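Local coordinates for protein endolysin B (Mycobacterium phage D29, PDB 3HC7) that hydrolyses the ester link between mycolic acids and arabinogalactan in the mycobacterial cell wall, helping the phage to lyse its host, at residues Pro4-Thr8 / Gln63-Leu68; Phe47-Pro51 / Val187-Phe193. All coordinates share one frame. Residues are numbered along the deposited sequence.

Contact 1: Pro4-Thr8 / Gln63-Leu68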
ATOM      1  N   PRO A   4       8.170   9.976  19.054  1.00 74.52           N
ATOM      2  CA  PRO A   4       7.867   9.984  17.614  1.00 74.76           C
ATOM      3  C   PRO A   4       6.463   9.466  17.308  1.00 74.68           C
ATOM      4  O   PRO A   4       5.904   8.691  18.080  1.00 76.34           O
ATOM      5  CB  PRO A   4       8.904   9.021  17.013  1.00 73.27           C
ATOM      6  CG  PRO A   4       9.821   8.622  18.135  1.00 74.15           C
ATOM      7  CD  PRO A   4       9.121   8.912  19.419  1.00 80.51           C
ATOM      8  N   TRP A   5       5.909   9.894  16.182  1.00 68.27           N
ATOM      9  CA  TRP A   5       4.586   9.450  15.766  1.00 63.28           C
ATOM     10  C   TRP A   5       4.657   8.286  14.795  1.00 64.72           C
ATOM     11  O   TRP A   5       5.554   8.223  13.951  1.00 61.40           O
ATOM     12  CB  TRP A   5       3.804  10.599  15.130  1.00 59.62           C
ATOM     13  CG  TRP A   5       3.197  11.480  16.148  1.00 66.81           C
ATOM     14  CD1 TRP A   5       3.701  12.658  16.625  1.00 72.86           C
ATOM     15  CD2 TRP A   5       1.978  11.247  16.852  1.00 71.32           C
ATOM     16  NE1 TRP A   5       2.860  13.177  17.577  1.00 76.48           N
ATOM     17  CE2 TRP A   5       1.795  12.327  17.738  1.00 77.16           C
ATOM     18  CE3 TRP A   5       1.017  10.229  16.816  1.00 69.23           C
ATOM     19  CZ2 TRP A   5       0.689  12.419  18.581  1.00 78.21           C
ATOM     20  CZ3 TRP A   5      -0.079  10.323  17.649  1.00 77.15           C
ATOM     21  CH2 TRP A   5      -0.234  11.409  18.524  1.00 79.09           C
ATOM     22  N   LEU A   6       3.699   7.369  14.925  1.00 60.87           N
ATOM     23  CA  LEU A   6       3.545   6.265  13.992  1.00 57.64           C
ATOM     24  C   LEU A   6       2.160   6.321  13.345  1.00 62.00           C
ATOM     25  O   LEU A   6       1.134   6.270  14.032  1.00 55.24           O
ATOM     26  CB  LEU A   6       3.751   4.922  14.701  1.00 61.21           C
ATOM     27  CG  LEU A   6       3.489   3.668  13.863  1.00 62.03           C
ATOM     28  CD1 LEU A   6       4.405   3.632  12.658  1.00 54.06           C
ATOM     29  CD2 LEU A   6       3.644   2.398  14.703  1.00 64.05           C
ATOM     30  N   PHE A   7       2.141   6.443  12.022  1.00 56.39           N
ATOM     31  CA  PHE A   7       0.895   6.480  11.264  1.00 51.83           C
ATOM     32  C   PHE A   7       0.714   5.156  10.542  1.00 53.65           C
ATOM     33  O   PHE A   7       1.644   4.659   9.906  1.00 52.57           O
ATOM     34  CB  PHE A   7       0.910   7.634  10.257  1.00 43.92           C
ATOM     35  CG  PHE A   7       1.077   8.986  10.891  1.00 50.84           C
ATOM     36  CD1 PHE A   7      -0.021   9.682  11.377  1.00 49.35           C
ATOM     37  CD2 PHE A   7       2.337   9.553  11.014  1.00 54.94           C
ATOM     38  CE1 PHE A   7       0.133  10.926  11.965  1.00 54.25           C
ATOM     39  CE2 PHE A   7       2.500  10.799  11.605  1.00 53.80           C
ATOM     40  CZ  PHE A   7       1.398  11.484  12.079  1.00 55.44           C
ATOM     41  N   THR A   8      -0.480   4.583  10.644  1.00 52.12           N
ATOM     42  CA  THR A   8      -0.725   3.262  10.096  1.00 44.35           C
ATOM     43  C   THR A   8      -1.990   3.231   9.256  1.00 46.02           C
ATOM     44  O   THR A   8      -3.010   3.837   9.601  1.00 44.40           O
ATOM     45  CB  THR A   8      -0.841   2.191  11.204  1.00 53.52           C
ATOM     46  OG1 THR A   8      -1.893   2.550  12.104  1.00 56.52           O
ATOM     47  CG2 THR A   8       0.467   2.066  11.971  1.00 56.33           C
ATOM     48  N   GLN A  63      -3.653  14.036   9.128  1.00 49.57           N
ATOM     49  CA  GLN A  63      -3.155  13.623  10.431  1.00 53.52           C
ATOM     50  C   GLN A  63      -1.680  13.953  10.622  1.00 53.76           C
ATOM     51  O   GLN A  63      -1.272  14.389  11.695  1.00 58.24           O
ATOM     52  CB  GLN A  63      -3.387  12.125  10.636  1.00 52.88           C
ATOM     53  CG  GLN A  63      -4.840  11.756  10.874  1.00 56.17           C
ATOM     54  CD  GLN A  63      -5.349  12.289  12.205  1.00 64.18           C
ATOM     55  OE1 GLN A  63      -6.554  12.452  12.407  1.00 60.07           O
ATOM     56  NE2 GLN A  63      -4.424  12.564  13.120  1.00 56.14           N
ATOM     57  N   ILE A  64      -0.882  13.738   9.582  1.00 47.80           N
ATOM     58  CA  ILE A  64       0.543  14.034   9.647  1.00 54.74           C
ATOM     59  C   ILE A  64       0.779  15.506   9.978  1.00 53.00           C
ATOM     60  O   ILE A  64       1.577  15.834  10.855  1.00 55.25           O
ATOM     61  CB  ILE A  64       1.257  13.685   8.331  1.00 47.99           C
ATOM     62  CG1 ILE A  64       1.448  12.169   8.229  1.00 46.11           C
ATOM     63  CG2 ILE A  64       2.601  14.394   8.265  1.00 45.53           C
ATOM     64  CD1 ILE A  64       1.966  11.690   6.872  1.00 47.11           C
ATOM     65  N   GLU A  65       0.074  16.382   9.271  1.00 53.42           N
ATOM     66  CA  GLU A  65       0.144  17.813   9.523  1.00 57.45           C
ATOM     67  C   GLU A  65      -0.227  18.130  10.960  1.00 64.91           C
ATOM     68  O   GLU A  65       0.450  18.918  11.626  1.00 64.57           O
ATOM     69  CB  GLU A  65      -0.806  18.564   8.597  1.00 60.23           C
ATOM     70  CG  GLU A  65      -0.331  18.672   7.178  1.00 67.96           C
ATOM     71  CD  GLU A  65      -1.359  19.329   6.288  1.00 70.46           C
ATOM     72  OE1 GLU A  65      -2.519  19.480   6.729  1.00 66.03           O
ATOM     73  OE2 GLU A  65      -1.004  19.690   5.149  1.00 71.71           O
ATOM     74  N   LEU A  66      -1.311  17.524  11.435  1.00 59.00           N
ATOM     75  CA  LEU A  66      -1.775  17.799  12.790  1.00 65.59           C
ATOM     76  C   LEU A  66      -0.708  17.459  13.822  1.00 69.65           C
ATOM     77  O   LEU A  66      -0.163  18.342  14.485  1.00 76.44           O
ATOM     78  CB  LEU A  66      -3.058  17.026  13.092  1.00 69.46           C
ATOM     79  CG  LEU A  66      -4.292  17.463  12.309  1.00 67.96           C
ATOM     80  CD1 LEU A  66      -5.515  16.701  12.787  1.00 66.18           C
ATOM     81  CD2 LEU A  66      -4.501  18.957  12.455  1.00 72.93           C
ATOM     82  N   LYS A  67      -0.419  16.172  13.957  1.00 67.95           N
ATOM     83  CA  LYS A  67       0.516  15.706  14.971  1.00 66.37           C
ATOM     84  C   LYS A  67       1.860  16.419  14.882  1.00 63.52           C
ATOM     85  O   LYS A  67       2.415  16.843  15.893  1.00 59.81           O
ATOM     86  CB  LYS A  67       0.707  14.196  14.849  1.00 64.57           C
ATOM     87  CG  LYS A  67      -0.361  13.375  15.553  1.00 69.62           C
ATOM     88  CD  LYS A  67      -1.769  13.859  15.242  1.00 73.75           C
ATOM     89  CE  LYS A  67      -2.799  13.115  16.086  1.00 75.44           C
ATOM     90  NZ  LYS A  67      -4.183  13.606  15.852  1.00 73.45           N
ATOM     91  N   LEU A  68       2.375  16.563  13.667  1.00 62.98           N
ATOM     92  CA  LEU A  68       3.719  17.102  13.470  1.00 61.80           C
ATOM     93  C   LEU A  68       3.818  18.620  13.628  1.00 66.56           C
ATOM     94  O   LEU A  68       4.879  19.141  13.985  1.00 63.96           O
ATOM     95  CB  LEU A  68       4.290  16.647  12.124  1.00 64.58           C
ATOM     96  CG  LEU A  68       5.152  15.382  12.201  1.00 65.29           C
ATOM     97  CD1 LEU A  68       4.570  14.363  13.162  1.00 67.36           C
ATOM     98  CD2 LEU A  68       5.350  14.773  10.832  1.00 45.68           C
TER

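Contact 2: Phe47-Pro51 / Val187-Phe193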
ATOM      1  N   PHE A  47     -13.381  -2.997  -3.784  1.00 33.74           N
ATOM      2  CA  PHE A  47     -13.812  -2.414  -5.054  1.00 32.04           C
ATOM      3  C   PHE A  47     -15.052  -1.553  -4.915  1.00 36.71           C
ATOM      4  O   PHE A  47     -16.049  -2.003  -4.356  1.00 36.45           O
ATOM      5  CB  PHE A  47     -14.087  -3.483  -6.110  1.00 27.79           C
ATOM      6  CG  PHE A  47     -14.359  -2.901  -7.470  1.00 34.90           C
ATOM      7  CD1 PHE A  47     -13.308  -2.533  -8.302  1.00 29.91           C
ATOM      8  CD2 PHE A  47     -15.658  -2.665  -7.894  1.00 35.03           C
ATOM      9  CE1 PHE A  47     -13.550  -1.968  -9.550  1.00 29.22           C
ATOM     10  CE2 PHE A  47     -15.907  -2.101  -9.139  1.00 39.39           C
ATOM     11  CZ  PHE A  47     -14.850  -1.748  -9.966  1.00 31.17           C
ATOM     12  N   PRO A  48     -15.008  -0.320  -5.455  1.00 34.58           N
ATOM     13  CA  PRO A  48     -13.839   0.242  -6.151  1.00 28.36           C
ATOM     14  C   PRO A  48     -12.757   0.629  -5.152  1.00 33.76           C
ATOM     15  O   PRO A  48     -13.049   1.254  -4.129  1.00 33.19           O
ATOM     16  CB  PRO A  48     -14.393   1.508  -6.810  1.00 31.20           C
ATOM     17  CG  PRO A  48     -15.519   1.925  -5.933  1.00 33.26           C
ATOM     18  CD  PRO A  48     -16.103   0.659  -5.327  1.00 31.33           C
ATOM     19  N   MET A  49     -11.521   0.254  -5.444  1.00 26.78           N
ATOM     20  CA  MET A  49     -10.420   0.497  -4.529  1.00 29.39           C
ATOM     21  C   MET A  49      -9.882   1.929  -4.604  1.00 30.53           C
ATOM     22  O   MET A  49      -9.641   2.553  -3.574  1.00 30.76           O
ATOM     23  CB  MET A  49      -9.286  -0.492  -4.799  1.00 28.29           C
ATOM     24  CG  MET A  49      -8.135  -0.405  -3.806  1.00 29.40           C
ATOM     25  SD  MET A  49      -6.865  -1.639  -4.142  1.00 39.54           S
ATOM     26  CE  MET A  49      -7.805  -3.140  -3.803  1.00 48.93           C
ATOM     27  N   TRP A  50      -9.678   2.454  -5.806  1.00 26.65           N
ATOM     28  CA  TRP A  50      -9.004   3.747  -5.886  1.00 25.79           C
ATOM     29  C   TRP A  50      -9.690   4.874  -5.103  1.00 26.64           C
ATOM     30  O   TRP A  50      -9.012   5.640  -4.416  1.00 31.95           O
ATOM     31  CB  TRP A  50      -8.657   4.179  -7.321  1.00 22.32           C
ATOM     32  CG  TRP A  50      -7.518   5.166  -7.269  1.00 31.70           C
ATOM     33  CD1 TRP A  50      -7.606   6.526  -7.350  1.00 29.13           C
ATOM     34  CD2 TRP A  50      -6.131   4.865  -7.040  1.00 27.07           C
ATOM     35  NE1 TRP A  50      -6.356   7.087  -7.217  1.00 30.42           N
ATOM     36  CE2 TRP A  50      -5.435   6.091  -7.026  1.00 29.30           C
ATOM     37  CE3 TRP A  50      -5.408   3.677  -6.870  1.00 25.09           C
ATOM     38  CZ2 TRP A  50      -4.050   6.165  -6.841  1.00 26.23           C
ATOM     39  CZ3 TRP A  50      -4.036   3.750  -6.686  1.00 30.19           C
ATOM     40  CH2 TRP A  50      -3.369   4.988  -6.668  1.00 28.99           C
ATOM     41  N   PRO A  51     -11.029   4.978  -5.181  1.00 29.87           N
ATOM     42  CA  PRO A  51     -11.673   5.996  -4.328  1.00 33.43           C
ATOM     43  C   PRO A  51     -11.389   5.737  -2.863  1.00 33.67           C
ATOM     44  O   PRO A  51     -11.329   6.681  -2.075  1.00 38.84           O
ATOM     45  CB  PRO A  51     -13.168   5.803  -4.605  1.00 32.27           C
ATOM     46  CG  PRO A  51     -13.212   5.177  -5.990  1.00 33.56           C
ATOM     47  CD  PRO A  51     -12.000   4.279  -6.043  1.00 28.02           C
ATOM     48  N   VAL A 187      -8.668  -2.693 -12.582  1.00 29.20           N
ATOM     49  CA  VAL A 187      -9.522  -2.917 -11.418  1.00 25.66           C
ATOM     50  C   VAL A 187      -9.085  -2.076 -10.213  1.00 32.59           C
ATOM     51  O   VAL A 187      -9.898  -1.432  -9.539  1.00 30.60           O
ATOM     52  CB  VAL A 187      -9.571  -4.425 -11.052  1.00 27.37           C
ATOM     53  CG1 VAL A 187     -10.078  -4.627  -9.648  1.00 29.94           C
ATOM     54  CG2 VAL A 187     -10.461  -5.146 -12.022  1.00 30.82           C
ATOM     55  N   MET A 188      -7.790  -2.053  -9.959  1.00 26.31           N
ATOM     56  CA  MET A 188      -7.274  -1.271  -8.844  1.00 27.10           C
ATOM     57  C   MET A 188      -7.429   0.253  -8.997  1.00 26.31           C
ATOM     58  O   MET A 188      -7.584   0.960  -7.998  1.00 29.16           O
ATOM     59  CB  MET A 188      -5.828  -1.638  -8.572  1.00 22.27           C
ATOM     60  CG  MET A 188      -5.666  -3.009  -7.947  1.00 31.99           C
ATOM     61  SD  MET A 188      -3.927  -3.415  -7.755  1.00 71.00           S
ATOM     62  CE  MET A 188      -3.285  -1.829  -7.255  1.00 36.32           C
ATOM     63  N   LYS A 189      -7.398   0.758 -10.232  1.00 25.84           N
ATOM     64  CA  LYS A 189      -7.491   2.209 -10.471  1.00 28.68           C
ATOM     65  C   LYS A 189      -8.902   2.739 -10.758  1.00 31.02           C
ATOM     66  O   LYS A 189      -9.124   3.950 -10.781  1.00 26.95           O
ATOM     67  CB  LYS A 189      -6.576   2.600 -11.636  1.00 34.05           C
ATOM     68  CG  LYS A 189      -5.109   2.321 -11.384  1.00 39.42           C
ATOM     69  CD  LYS A 189      -4.350   2.197 -12.691  1.00 49.57           C
ATOM     70  CE  LYS A 189      -4.421   3.470 -13.520  1.00 56.03           C
ATOM     71  NZ  LYS A 189      -3.585   3.345 -14.752  1.00 61.02           N
ATOM     72  N   ALA A 190      -9.855   1.840 -10.993  1.00 24.29           N
ATOM     73  CA  ALA A 190     -11.169   2.240 -11.479  1.00 21.62           C
ATOM     74  C   ALA A 190     -11.994   2.975 -10.423  1.00 24.96           C
ATOM     75  O   ALA A 190     -11.859   2.706  -9.230  1.00 23.54           O
ATOM     76  CB  ALA A 190     -11.939   1.011 -11.976  1.00 22.57           C
ATOM     77  N   SER A 191     -12.858   3.881 -10.874  1.00 28.52           N
ATOM     78  CA  SER A 191     -13.795   4.576  -9.995  1.00 35.36           C
ATOM     79  C   SER A 191     -15.034   3.717  -9.723  1.00 32.51           C
ATOM     80  O   SER A 191     -15.794   3.985  -8.794  1.00 39.01           O
ATOM     81  CB  SER A 191     -14.222   5.900 -10.626  1.00 36.74           C
ATOM     82  OG  SER A 191     -14.786   5.688 -11.909  1.00 35.86           O
ATOM     83  N   GLY A 192     -15.218   2.690 -10.545  1.00 24.68           N
ATOM     84  CA  GLY A 192     -16.386   1.810 -10.520  1.00 28.31           C
ATOM     85  C   GLY A 192     -16.376   0.976 -11.795  1.00 28.60           C
ATOM     86  O   GLY A 192     -15.507   1.172 -12.645  1.00 29.38           O
ATOM     87  N   PHE A 193     -17.326   0.057 -11.954  1.00 25.53           N
ATOM     88  CA  PHE A 193     -17.312  -0.834 -13.108  1.00 24.32           C
ATOM     89  C   PHE A 193     -17.847  -0.124 -14.349  1.00 30.27           C
ATOM     90  O   PHE A 193     -17.287  -0.245 -15.438  1.00 30.88           O
ATOM     91  CB  PHE A 193     -18.157  -2.089 -12.839  1.00 27.30           C
ATOM     92  CG  PHE A 193     -17.656  -3.307 -13.545  1.00 31.06           C
ATOM     93  CD1 PHE A 193     -16.719  -4.132 -12.948  1.00 23.31           C
ATOM     94  CD2 PHE A 193     -18.100  -3.620 -14.822  1.00 38.24           C
ATOM     95  CE1 PHE A 193     -16.238  -5.269 -13.611  1.00 25.29           C
ATOM     96  CE2 PHE A 193     -17.627  -4.741 -15.482  1.00 34.83           C
ATOM     97  CZ  PHE A 193     -16.689  -5.565 -14.875  1.00 31.20           C
TER
HETATM   98  O   HOH W   1     -10.795   0.684  -8.033  1.00 26.81           O

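Contact 1: Pro4-Thr8 / Gln63-Leu68
The ring of Phe7 overlaps Ile64, whose CG1 lies 3.8 Å from the ring centroid and 11° off the ring normal, a CH-pi contact over one face. The same ring reaches the helix backbone, with Phe7 CZ 3.6 Å from Ile64 CA, and presents its edge to Lys67 CB and to Leu68 CD1. Two residues earlier on the strand, Trp5 lays its six-membered ring against the aliphatic part of Lys67, with Lys67 CG over that face, a CH-pi contact; Trp5 CD1 also meets Leu68 CD1 at 4.0 Å. This is the helix-on-sheet packing of an alpha/beta-hydrolase sandwich: Trp5 and Phe7 project from one side of strand 5-9, and helix 50-70 runs back across them, the local axes 10.1 Å apart at 166°. Leu6 and Thr8 serve the other side, where both touch Ala27 of helix 22-27. The strand is held between neighbours 35-38 and 76-81, and Phe76 of the latter extends the apolar layer by touching Trp5, Phe7 and Leu68.

Contact 2: Phe47-Pro51 / Val187-Phe193
Apolar contacts come first: Phe47 CD1 lies 4.1 Å from Val187 CG1, Phe47 CE1 4.2 Å from Ala190 CB and Phe47 CZ 4.3 Å from Phe193 CD1. Met49 SD lies 4.2 Å from Met188 CG. Side chains also pack on backbone. Pro48, which follows a cis peptide bond, places CB 3.5 Å from Ser191 O; Trp50 CB is 3.5 Å from Lys189 O, and Pro51 CD is 3.6 Å from Ala190 O. Polar linkage runs through one bridging water: it accepts from Trp50 N at 3.1 Å and lies within donating range of Val187 O at 2.7 Å and Ala190 O at 2.6 Å, so it joins the two backbones where the helix ending at Lys189 gives way to loop. Ile223 of helix 212-230 touches Phe47, Val187 and Phe193. The side chain of Met49 is about 7 Å from that of the catalytic Ser82, so this junction of helices 50-70 and 179-189 lies close to the active site of the cutinase-like alpha/beta-hydrolase fold.

How the contacts relate
From the N terminus the chain enters strand 5-9, the first half of contact 1, and passes through helix 22-27 and strand 35-38 to Phe47-Pro51, the first half of contact 2. Helix 50-70 then returns along the sheet, and Gln63-Leu68 closes contact 1 after 54 intervening residues. The chain next forms strands 76-81, 110-116 and 157-161 and reaches Val187-Phe193, the last turn of helix 179-189 and the loop after it, closing contact 2 across 135 residues. The two loops therefore cross. The centres of the two contacts are about 27 Å apart and their nearest atoms about 15 Å. Both use helix 50-70: contact 2 joins its N-terminal region to the end of helix 179-189 and the following loop, and contact 1 seats its C-terminal part on the sheet.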